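Local coordinates for A rubisco-like protein (Burkholderia fungorum, PDB 3NWR), which is a RuBisCO relative classed as a lyase, built on the RuBisCO large-chain fold, whose own reaction and substrate are not established, at residues L134-R139 and P342-C347; R141-R146 and A269-R274. One frame throughout, in Å; residues are numbered along the deposited sequence. Where two conformers were deposited one is given.

Contact 1. Residues L134-R139 and P342-C347; sequences LPASYR and PLAAGC
The short helix 136-139, just after the last strand of the N-terminal RuBisCO-type domain, meets a barrel loop that contains a type II beta turn, Ala344 to Cys347. Ala136 and Ala344 are the closest backbone pair, with CA atoms 4.9 Å apart, and both point their CB toward the other segment. The methyl CB of Ala344 lies 3.5 Å from Ala136 CA and also touches Ala136 N, so it sits against the first turn of the helix. The two methyls, Ala136 CB and Ala344 CB, are 3.7 Å apart. In one of its two conformers Cys347 SG lies 3.8 Å from Ala136 CB, so this contact may not be constant.

Arg139 turns its CG anti to the backbone N (chi1 -167°), which brings CG against the Leu343 side chain. The chain then bends at chi2. The side chain of Leu343 crosses it at about a right angle. Leu343 CD1 covers one face of the guanidinium and comes 3.8 Å from Arg139 NE. Asp349 forms a salt bridge with Arg139 NE through OD2, and its OD1 accepts a hydrogen bond from Leu343 N. One residue thus holds both sides. No direct hydrogen bond joins the two segments. One water bridges them, accepting from Leu134 N at 2.9 Å and donating to Leu343 O at 2.7 Å.

The loop 342-347 runs between helix 329-340 and strand 352-355 of the barrel. Leu343 also packs on helix 301-309, while Leu134 rests on Leu15 of strand 14-23. The contact joins the barrel to the chain that follows strand 126-133, an outermost strand of the antiparallel sheet.

Contact 2. Residues R141-R146 and A269-R274; sequences RFELPR and AIQSLR
Arg146 lays its CB over one face of the Arg274 guanidinium, 3.2 Å above the plane and offset toward the rim. The nearest atom there is Arg274 NH1, 3.4 Å from Arg146 CB. The chain of Arg146 then passes over the group toward its NH2 corner and bends at chi3 (-73°). Its own guanidinium is turned 60° from that of Arg274. At its edge, Arg146 NH2 gives a nearly straight hydrogen bond of 3.0 Å to Arg274 O. The acceptor lies in the guanidinium plane, and the donor lies in the plane of the carbonyl. Arg146 therefore touches the side chain of Arg274 and binds its backbone.

Glu143 points toward the helix and packs against Gln271 and Arg274. Its CG is 3.9 Å from Gln271 CG, and the two side chains cross at about a right angle. Glu143 OE1 lies 3.8 Å from Arg274 CG but 5.6 Å from Arg274 NE, so no salt bridge forms. Gln271 stretches out beyond CG, and its NE2 gives hydrogen bonds to two waters. One water bridges to Arg141 O. The other donates to Glu143 OE2 at 2.6 Å.

The loop 141-146 lies against helix 267-276 of the barrel, whose Ser272 binds Asp239 of the second subunit. Arg274 NE is buried without a hydrogen-bond partner. Two arginines come close here, with Arg146 NE 3.1 Å from Arg274 NH2, both donors. The salt bridge from Asp314 to Arg274 NH1, and the carbonyls of Leu279 and Thr277 that accept from NH2, probably offset their repulsion.

Both contacts tie the chain that leaves the N-terminal domain to the barrel, and both are partly buried. The centre of contact 1 is about 19 Å from the chain centre, and the centre of contact 2 is about 15 Å from the chain centre. Contact 1 is mainly apolar. Contact 2 mixes aliphatic stems with polar ends and buries slightly more surface. Each uses water, but only contact 2 has a direct hydrogen bond between its segments. One aspartate meets an arginine in each, Asp349 in contact 1 and Asp314 in contact 2. The two contacts touch where Arg139 CZ packs 3.6 Å from Leu144 CD2, and Arg139 NH1 also binds Glu143 O.

Contact 1. Residues L134-R139 and P342-C347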
ATOM      1  N   LEU A 134      -3.128 -18.518  -9.581  1.00 15.26           N
ATOM      2  CA  LEU A 134      -1.905 -19.182  -9.155  1.00 15.75           C
ATOM      3  C   LEU A 134      -2.109 -20.693  -9.100  1.00 16.37           C
ATOM      4  O   LEU A 134      -3.173 -21.160  -8.700  1.00 18.87           O
ATOM      5  CB  LEU A 134      -1.502 -18.683  -7.758  1.00 18.26           C
ATOM      6  CG  LEU A 134      -0.706 -17.366  -7.660  1.00 22.67           C
ATOM      7  CD1 LEU A 134      -1.437 -16.203  -8.299  1.00 21.93           C
ATOM      8  CD2 LEU A 134      -0.387 -17.036  -6.205  1.00 23.46           C
ATOM      9  N   PRO A 135      -1.082 -21.464  -9.489  1.00 16.08           N
ATOM     10  CA  PRO A 135      -1.161 -22.921  -9.317  1.00 17.82           C
ATOM     11  C   PRO A 135      -1.175 -23.274  -7.845  1.00 18.76           C
ATOM     12  O   PRO A 135      -0.567 -22.572  -7.034  1.00 18.87           O
ATOM     13  CB  PRO A 135       0.148 -23.431  -9.945  1.00 21.79           C
ATOM     14  CG  PRO A 135       0.684 -22.301 -10.762  1.00 21.05           C
ATOM     15  CD  PRO A 135       0.179 -21.038 -10.116  1.00 17.59           C
ATOM     16  N   ALA A 136      -1.862 -24.358  -7.499  1.00 18.17           N
ATOM     17  CA  ALA A 136      -1.914 -24.819  -6.118  1.00 17.41           C
ATOM     18  C   ALA A 136      -0.528 -25.055  -5.522  1.00 16.98           C
ATOM     19  O   ALA A 136      -0.279 -24.730  -4.362  1.00 18.04           O
ATOM     20  CB  ALA A 136      -2.754 -26.095  -6.025  1.00 19.63           C
ATOM     21  N   SER A 137       0.373 -25.633  -6.310  1.00 19.40           N
ATOM     22  CA  SER A 137       1.715 -25.937  -5.822  1.00 19.21           C
ATOM     23  C   SER A 137       2.496 -24.673  -5.465  1.00 17.85           C
ATOM     24  O   SER A 137       3.364 -24.693  -4.597  1.00 19.68           O
ATOM     25  CB  SER A 137       2.488 -26.775  -6.846  1.00 20.10           C
ATOM     26  OG  SER A 137       2.581 -26.121  -8.104  1.00 23.26           O
ATOM     27  N   TYR A 138       2.185 -23.576  -6.146  1.00 18.72           N
ATOM     28  CA  TYR A 138       2.803 -22.291  -5.823  1.00 17.90           C
ATOM     29  C   TYR A 138       2.146 -21.684  -4.580  1.00 15.26           C
ATOM     30  O   TYR A 138       2.831 -21.227  -3.657  1.00 15.10           O
ATOM     31  CB  TYR A 138       2.684 -21.347  -7.019  1.00 15.40           C
ATOM     32  CG  TYR A 138       3.399 -20.021  -6.884  1.00 16.13           C
ATOM     33  CD1 TYR A 138       4.776 -19.956  -6.668  1.00 15.40           C
ATOM     34  CD2 TYR A 138       2.699 -18.822  -7.023  1.00 15.70           C
ATOM     35  CE1 TYR A 138       5.434 -18.726  -6.571  1.00 15.40           C
ATOM     36  CE2 TYR A 138       3.345 -17.595  -6.921  1.00 14.82           C
ATOM     37  CZ  TYR A 138       4.708 -17.557  -6.694  1.00 15.58           C
ATOM     38  OH  TYR A 138       5.356 -16.339  -6.603  1.00 14.67           O
ATOM     39  N   ARG A 139       0.820 -21.685  -4.550  1.00 15.38           N
ATOM     40  CA  ARG A 139       0.086 -21.174  -3.388  1.00 14.85           C
ATOM     41  C   ARG A 139       0.558 -21.831  -2.087  1.00 17.89           C
ATOM     42  O   ARG A 139       0.658 -21.187  -1.039  1.00 16.26           O
ATOM     43  CB  ARG A 139      -1.418 -21.394  -3.586  1.00 16.41           C
ATOM     44  CG  ARG A 139      -2.325 -20.650  -2.604  1.00 15.12           C
ATOM     45  CD  ARG A 139      -2.617 -21.468  -1.344  1.00 15.06           C
ATOM     46  NE  ARG A 139      -3.359 -20.673  -0.368  1.00 15.61           N
ATOM     47  CZ  ARG A 139      -2.779 -19.877   0.524  1.00 15.05           C
ATOM     48  NH1 ARG A 139      -1.451 -19.786   0.567  1.00 14.23           N
ATOM     49  NH2 ARG A 139      -3.517 -19.171   1.377  1.00 14.95           N
ATOM     50  N   PRO A 342     -11.682 -21.043  -3.007  1.00 14.41           N
ATOM     51  CA  PRO A 342     -10.280 -21.427  -2.771  1.00 14.58           C
ATOM     52  C   PRO A 342      -9.369 -20.823  -3.830  1.00 17.51           C
ATOM     53  O   PRO A 342      -9.772 -20.671  -4.990  1.00 17.08           O
ATOM     54  CB  PRO A 342     -10.299 -22.956  -2.902  1.00 17.48           C
ATOM     55  CG  PRO A 342     -11.716 -23.335  -2.584  1.00 20.49           C
ATOM     56  CD  PRO A 342     -12.555 -22.222  -3.165  1.00 16.92           C
ATOM     57  N   LEU A 343      -8.152 -20.460  -3.439  1.00 15.51           N
ATOM     58  CA  LEU A 343      -7.242 -19.816  -4.381  1.00 15.06           C
ATOM     59  C   LEU A 343      -6.869 -20.746  -5.538  1.00 16.77           C
ATOM     60  O   LEU A 343      -6.628 -20.292  -6.656  1.00 20.56           O
ATOM     61  CB  LEU A 343      -5.979 -19.305  -3.668  1.00 16.19           C
ATOM     62  CG  LEU A 343      -6.153 -18.156  -2.662  1.00 13.10           C
ATOM     63  CD1 LEU A 343      -4.801 -17.630  -2.185  1.00 14.20           C
ATOM     64  CD2 LEU A 343      -6.986 -17.029  -3.268  1.00 14.75           C
ATOM     65  N   ALA A 344      -6.814 -22.045  -5.265  1.00 17.78           N
ATOM     66  CA  ALA A 344      -6.501 -23.025  -6.305  1.00 21.06           C
ATOM     67  C   ALA A 344      -7.187 -24.343  -5.990  1.00 23.83           C
ATOM     68  O   ALA A 344      -7.592 -24.581  -4.856  1.00 23.93           O
ATOM     69  CB  ALA A 344      -4.993 -23.223  -6.433  1.00 20.33           C
ATOM     70  N   ALA A 345      -7.321 -25.194  -7.002  1.00 25.93           N
ATOM     71  CA  ALA A 345      -7.993 -26.475  -6.824  1.00 27.02           C
ATOM     72  C   ALA A 345      -7.436 -27.255  -5.638  1.00 27.47           C
ATOM     73  O   ALA A 345      -6.231 -27.477  -5.537  1.00 28.71           O
ATOM     74  CB  ALA A 345      -7.903 -27.309  -8.098  1.00 35.07           C
ATOM     75  N   GLY A 346      -8.326 -27.655  -4.736  1.00 31.72           N
ATOM     76  CA  GLY A 346      -7.965 -28.508  -3.620  1.00 31.36           C
ATOM     77  C   GLY A 346      -7.218 -27.876  -2.454  1.00 31.04           C
ATOM     78  O   GLY A 346      -6.745 -28.587  -1.570  1.00 33.67           O
ATOM     79  N   CYS A 347      -7.121 -26.549  -2.452  0.77 28.54           N
ATOM     80  CA  CYS A 347      -6.373 -25.837  -1.414  0.77 27.80           C
ATOM     81  C   CYS A 347      -7.129 -25.717  -0.091  0.77 28.91           C
ATOM     82  O   CYS A 347      -6.517 -25.683   0.981  0.77 33.31           O
ATOM     83  CB  CYS A 347      -5.953 -24.448  -1.908  0.77 27.07           C
ATOM     84  SG  CYS A 347      -4.585 -24.475  -3.078  0.77 25.48           S
TER
HETATM   85  O   HOH W   1      -5.010 -18.234  -7.444  1.00 20.00           O

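Contact 2. Residues R141-R146 and A269-R274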
ATOM      1  N   ARG A 141       3.376 -22.594  -1.175  1.00 15.68           N
ATOM      2  CA  ARG A 141       4.675 -22.126  -0.720  1.00 15.33           C
ATOM      3  C   ARG A 141       4.549 -20.838   0.087  1.00 16.24           C
ATOM      4  O   ARG A 141       5.537 -20.310   0.584  1.00 19.19           O
ATOM      5  CB  ARG A 141       5.620 -21.937  -1.910  1.00 17.20           C
ATOM      6  CG  ARG A 141       5.893 -23.239  -2.659  1.00 21.29           C
ATOM      7  CD  ARG A 141       6.498 -22.989  -4.035  1.00 25.57           C
ATOM      8  NE  ARG A 141       7.825 -22.385  -3.962  1.00 28.67           N
ATOM      9  CZ  ARG A 141       8.487 -21.900  -5.010  1.00 33.13           C
ATOM     10  NH1 ARG A 141       7.950 -21.935  -6.226  1.00 29.29           N
ATOM     11  NH2 ARG A 141       9.690 -21.369  -4.840  1.00 34.63           N
ATOM     12  N   PHE A 142       3.319 -20.357   0.225  1.00 14.96           N
ATOM     13  CA  PHE A 142       3.051 -19.199   1.074  1.00 14.67           C
ATOM     14  C   PHE A 142       2.363 -19.656   2.358  1.00 16.94           C
ATOM     15  O   PHE A 142       2.571 -20.787   2.798  1.00 21.29           O
ATOM     16  CB  PHE A 142       2.234 -18.165   0.296  1.00 12.95           C
ATOM     17  CG  PHE A 142       2.948 -17.641  -0.927  1.00 13.74           C
ATOM     18  CD1 PHE A 142       3.679 -16.465  -0.867  1.00 12.62           C
ATOM     19  CD2 PHE A 142       2.911 -18.340  -2.122  1.00 13.63           C
ATOM     20  CE1 PHE A 142       4.345 -15.978  -1.991  1.00 13.34           C
ATOM     21  CE2 PHE A 142       3.574 -17.866  -3.259  1.00 12.93           C
ATOM     22  CZ  PHE A 142       4.296 -16.677  -3.193  1.00 14.16           C
ATOM     23  N   GLU A 143       1.566 -18.793   2.975  1.00 14.73           N
ATOM     24  CA  GLU A 143       0.914 -19.160   4.221  1.00 14.22           C
ATOM     25  C   GLU A 143      -0.570 -19.425   4.032  1.00 14.93           C
ATOM     26  O   GLU A 143      -1.250 -18.696   3.313  1.00 15.07           O
ATOM     27  CB  GLU A 143       1.122 -18.066   5.271  1.00 16.69           C
ATOM     28  CG  GLU A 143       2.571 -17.953   5.744  1.00 17.09           C
ATOM     29  CD  GLU A 143       2.996 -19.161   6.570  1.00 18.15           C
ATOM     30  OE1 GLU A 143       2.135 -19.747   7.246  1.00 25.46           O
ATOM     31  OE2 GLU A 143       4.190 -19.523   6.547  1.00 31.97           O
ATOM     32  N   LEU A 144      -1.062 -20.468   4.700  1.00 16.26           N
ATOM     33  CA  LEU A 144      -2.488 -20.765   4.742  1.00 15.16           C
ATOM     34  C   LEU A 144      -3.123 -20.092   5.950  1.00 13.91           C
ATOM     35  O   LEU A 144      -2.445 -19.826   6.940  1.00 15.36           O
ATOM     36  CB  LEU A 144      -2.687 -22.278   4.863  1.00 17.25           C
ATOM     37  CG  LEU A 144      -2.219 -23.096   3.664  1.00 20.70           C
ATOM     38  CD1 LEU A 144      -2.180 -24.581   4.024  1.00 24.83           C
ATOM     39  CD2 LEU A 144      -3.129 -22.851   2.475  1.00 22.25           C
ATOM     40  N   PRO A 145      -4.436 -19.841   5.883  1.00 13.92           N
ATOM     41  CA  PRO A 145      -5.116 -19.366   7.089  1.00 12.58           C
ATOM     42  C   PRO A 145      -4.984 -20.426   8.182  1.00 13.88           C
ATOM     43  O   PRO A 145      -5.203 -21.616   7.923  1.00 16.17           O
ATOM     44  CB  PRO A 145      -6.578 -19.228   6.657  1.00 16.20           C
ATOM     45  CG  PRO A 145      -6.698 -19.944   5.357  1.00 17.68           C
ATOM     46  CD  PRO A 145      -5.350 -20.060   4.749  1.00 15.19           C
ATOM     47  N   ARG A 146      -4.602 -20.004   9.381  1.00 12.97           N
ATOM     48  CA  ARG A 146      -4.475 -20.922  10.504  1.00 14.82           C
ATOM     49  C   ARG A 146      -5.849 -21.418  10.968  1.00 16.01           C
ATOM     50  O   ARG A 146      -5.998 -22.570  11.402  1.00 17.48           O
ATOM     51  CB  ARG A 146      -3.765 -20.208  11.652  1.00 17.96           C
ATOM     52  CG  ARG A 146      -3.234 -21.123  12.712  1.00 23.38           C
ATOM     53  CD  ARG A 146      -2.519 -20.333  13.801  1.00 22.33           C
ATOM     54  NE  ARG A 146      -1.220 -19.802  13.391  1.00 24.78           N
ATOM     55  CZ  ARG A 146      -0.059 -20.412  13.623  1.00 25.58           C
ATOM     56  NH1 ARG A 146      -0.046 -21.584  14.243  1.00 22.85           N
ATOM     57  NH2 ARG A 146       1.092 -19.858  13.240  1.00 20.29           N
ATOM     58  N   ALA A 269       5.573  -7.785   6.778  1.00 10.79           N
ATOM     59  CA  ALA A 269       5.294  -7.853   8.210  1.00 11.80           C
ATOM     60  C   ALA A 269       4.232  -8.894   8.525  1.00 13.56           C
ATOM     61  O   ALA A 269       4.374  -9.675   9.475  1.00 12.13           O
ATOM     62  CB  ALA A 269       4.856  -6.492   8.744  1.00 11.54           C
ATOM     63  N   ILE A 270       3.154  -8.903   7.748  1.00 11.84           N
ATOM     64  CA  ILE A 270       2.055  -9.802   8.079  1.00 11.08           C
ATOM     65  C   ILE A 270       2.429 -11.271   7.909  1.00 12.01           C
ATOM     66  O   ILE A 270       2.055 -12.105   8.743  1.00 12.27           O
ATOM     67  CB  ILE A 270       0.768  -9.446   7.311  1.00 11.72           C
ATOM     68  CG1 ILE A 270       0.293  -8.031   7.677  1.00 12.25           C
ATOM     69  CG2 ILE A 270      -0.318 -10.490   7.577  1.00 13.79           C
ATOM     70  CD1 ILE A 270       0.002  -7.792   9.160  1.00 12.77           C
ATOM     71  N   GLN A 271       3.173 -11.601   6.857  1.00 11.42           N
ATOM     72  CA  GLN A 271       3.582 -12.990   6.673  1.00 11.53           C
ATOM     73  C   GLN A 271       4.450 -13.442   7.849  1.00 13.08           C
ATOM     74  O   GLN A 271       4.291 -14.557   8.356  1.00 14.71           O
ATOM     75  CB  GLN A 271       4.287 -13.208   5.329  1.00 12.99           C
ATOM     76  CG  GLN A 271       4.638 -14.671   5.118  1.00 17.12           C
ATOM     77  CD  GLN A 271       5.194 -14.987   3.749  1.00 19.20           C
ATOM     78  OE1 GLN A 271       5.335 -14.113   2.889  1.00 19.91           O
ATOM     79  NE2 GLN A 271       5.510 -16.257   3.536  1.00 18.85           N
ATOM     80  N   SER A 272       5.342 -12.569   8.310  1.00 11.85           N
ATOM     81  CA  SER A 272       6.183 -12.917   9.450  1.00 12.68           C
ATOM     82  C   SER A 272       5.354 -13.066  10.731  1.00 13.53           C
ATOM     83  O   SER A 272       5.548 -14.013  11.489  1.00 15.20           O
ATOM     84  CB  SER A 272       7.301 -11.891   9.637  1.00 14.53           C
ATOM     85  OG  SER A 272       8.269 -12.040   8.610  1.00 15.60           O
ATOM     86  N   LEU A 273       4.421 -12.146  10.955  1.00 12.48           N
ATOM     87  CA  LEU A 273       3.553 -12.207  12.128  1.00 13.44           C
ATOM     88  C   LEU A 273       2.752 -13.498  12.113  1.00 13.63           C
ATOM     89  O   LEU A 273       2.573 -14.136  13.144  1.00 14.14           O
ATOM     90  CB  LEU A 273       2.601 -11.017  12.153  1.00 13.19           C
ATOM     91  CG  LEU A 273       1.515 -11.026  13.230  1.00 14.24           C
ATOM     92  CD1 LEU A 273       2.147 -10.965  14.632  1.00 18.14           C
ATOM     93  CD2 LEU A 273       0.578  -9.854  13.001  1.00 15.11           C
ATOM     94  N   ARG A 274       2.261 -13.873  10.935  1.00 13.22           N
ATOM     95  CA  ARG A 274       1.457 -15.088  10.786  1.00 12.67           C
ATOM     96  C   ARG A 274       2.189 -16.318  11.289  1.00 14.13           C
ATOM     97  O   ARG A 274       1.569 -17.219  11.877  1.00 15.47           O
ATOM     98  CB  ARG A 274       1.086 -15.292   9.317  1.00 13.43           C
ATOM     99  CG  ARG A 274       0.576 -16.697   8.966  1.00 13.59           C
ATOM    100  CD  ARG A 274      -0.912 -16.883   9.320  1.00 14.07           C
ATOM    101  NE  ARG A 274      -1.146 -16.935  10.762  1.00 19.45           N
ATOM    102  CZ  ARG A 274      -2.344 -16.974  11.347  1.00 18.87           C
ATOM    103  NH1 ARG A 274      -3.482 -16.967  10.633  1.00 15.18           N
ATOM    104  NH2 ARG A 274      -2.391 -17.038  12.669  1.00 13.98           N
TER
HETATM  105  O   HOH W   2       6.544 -17.673   1.117  1.00 18.52           O
HETATM  106  O   HOH W   3       6.108 -18.237   5.405  1.00 28.20           O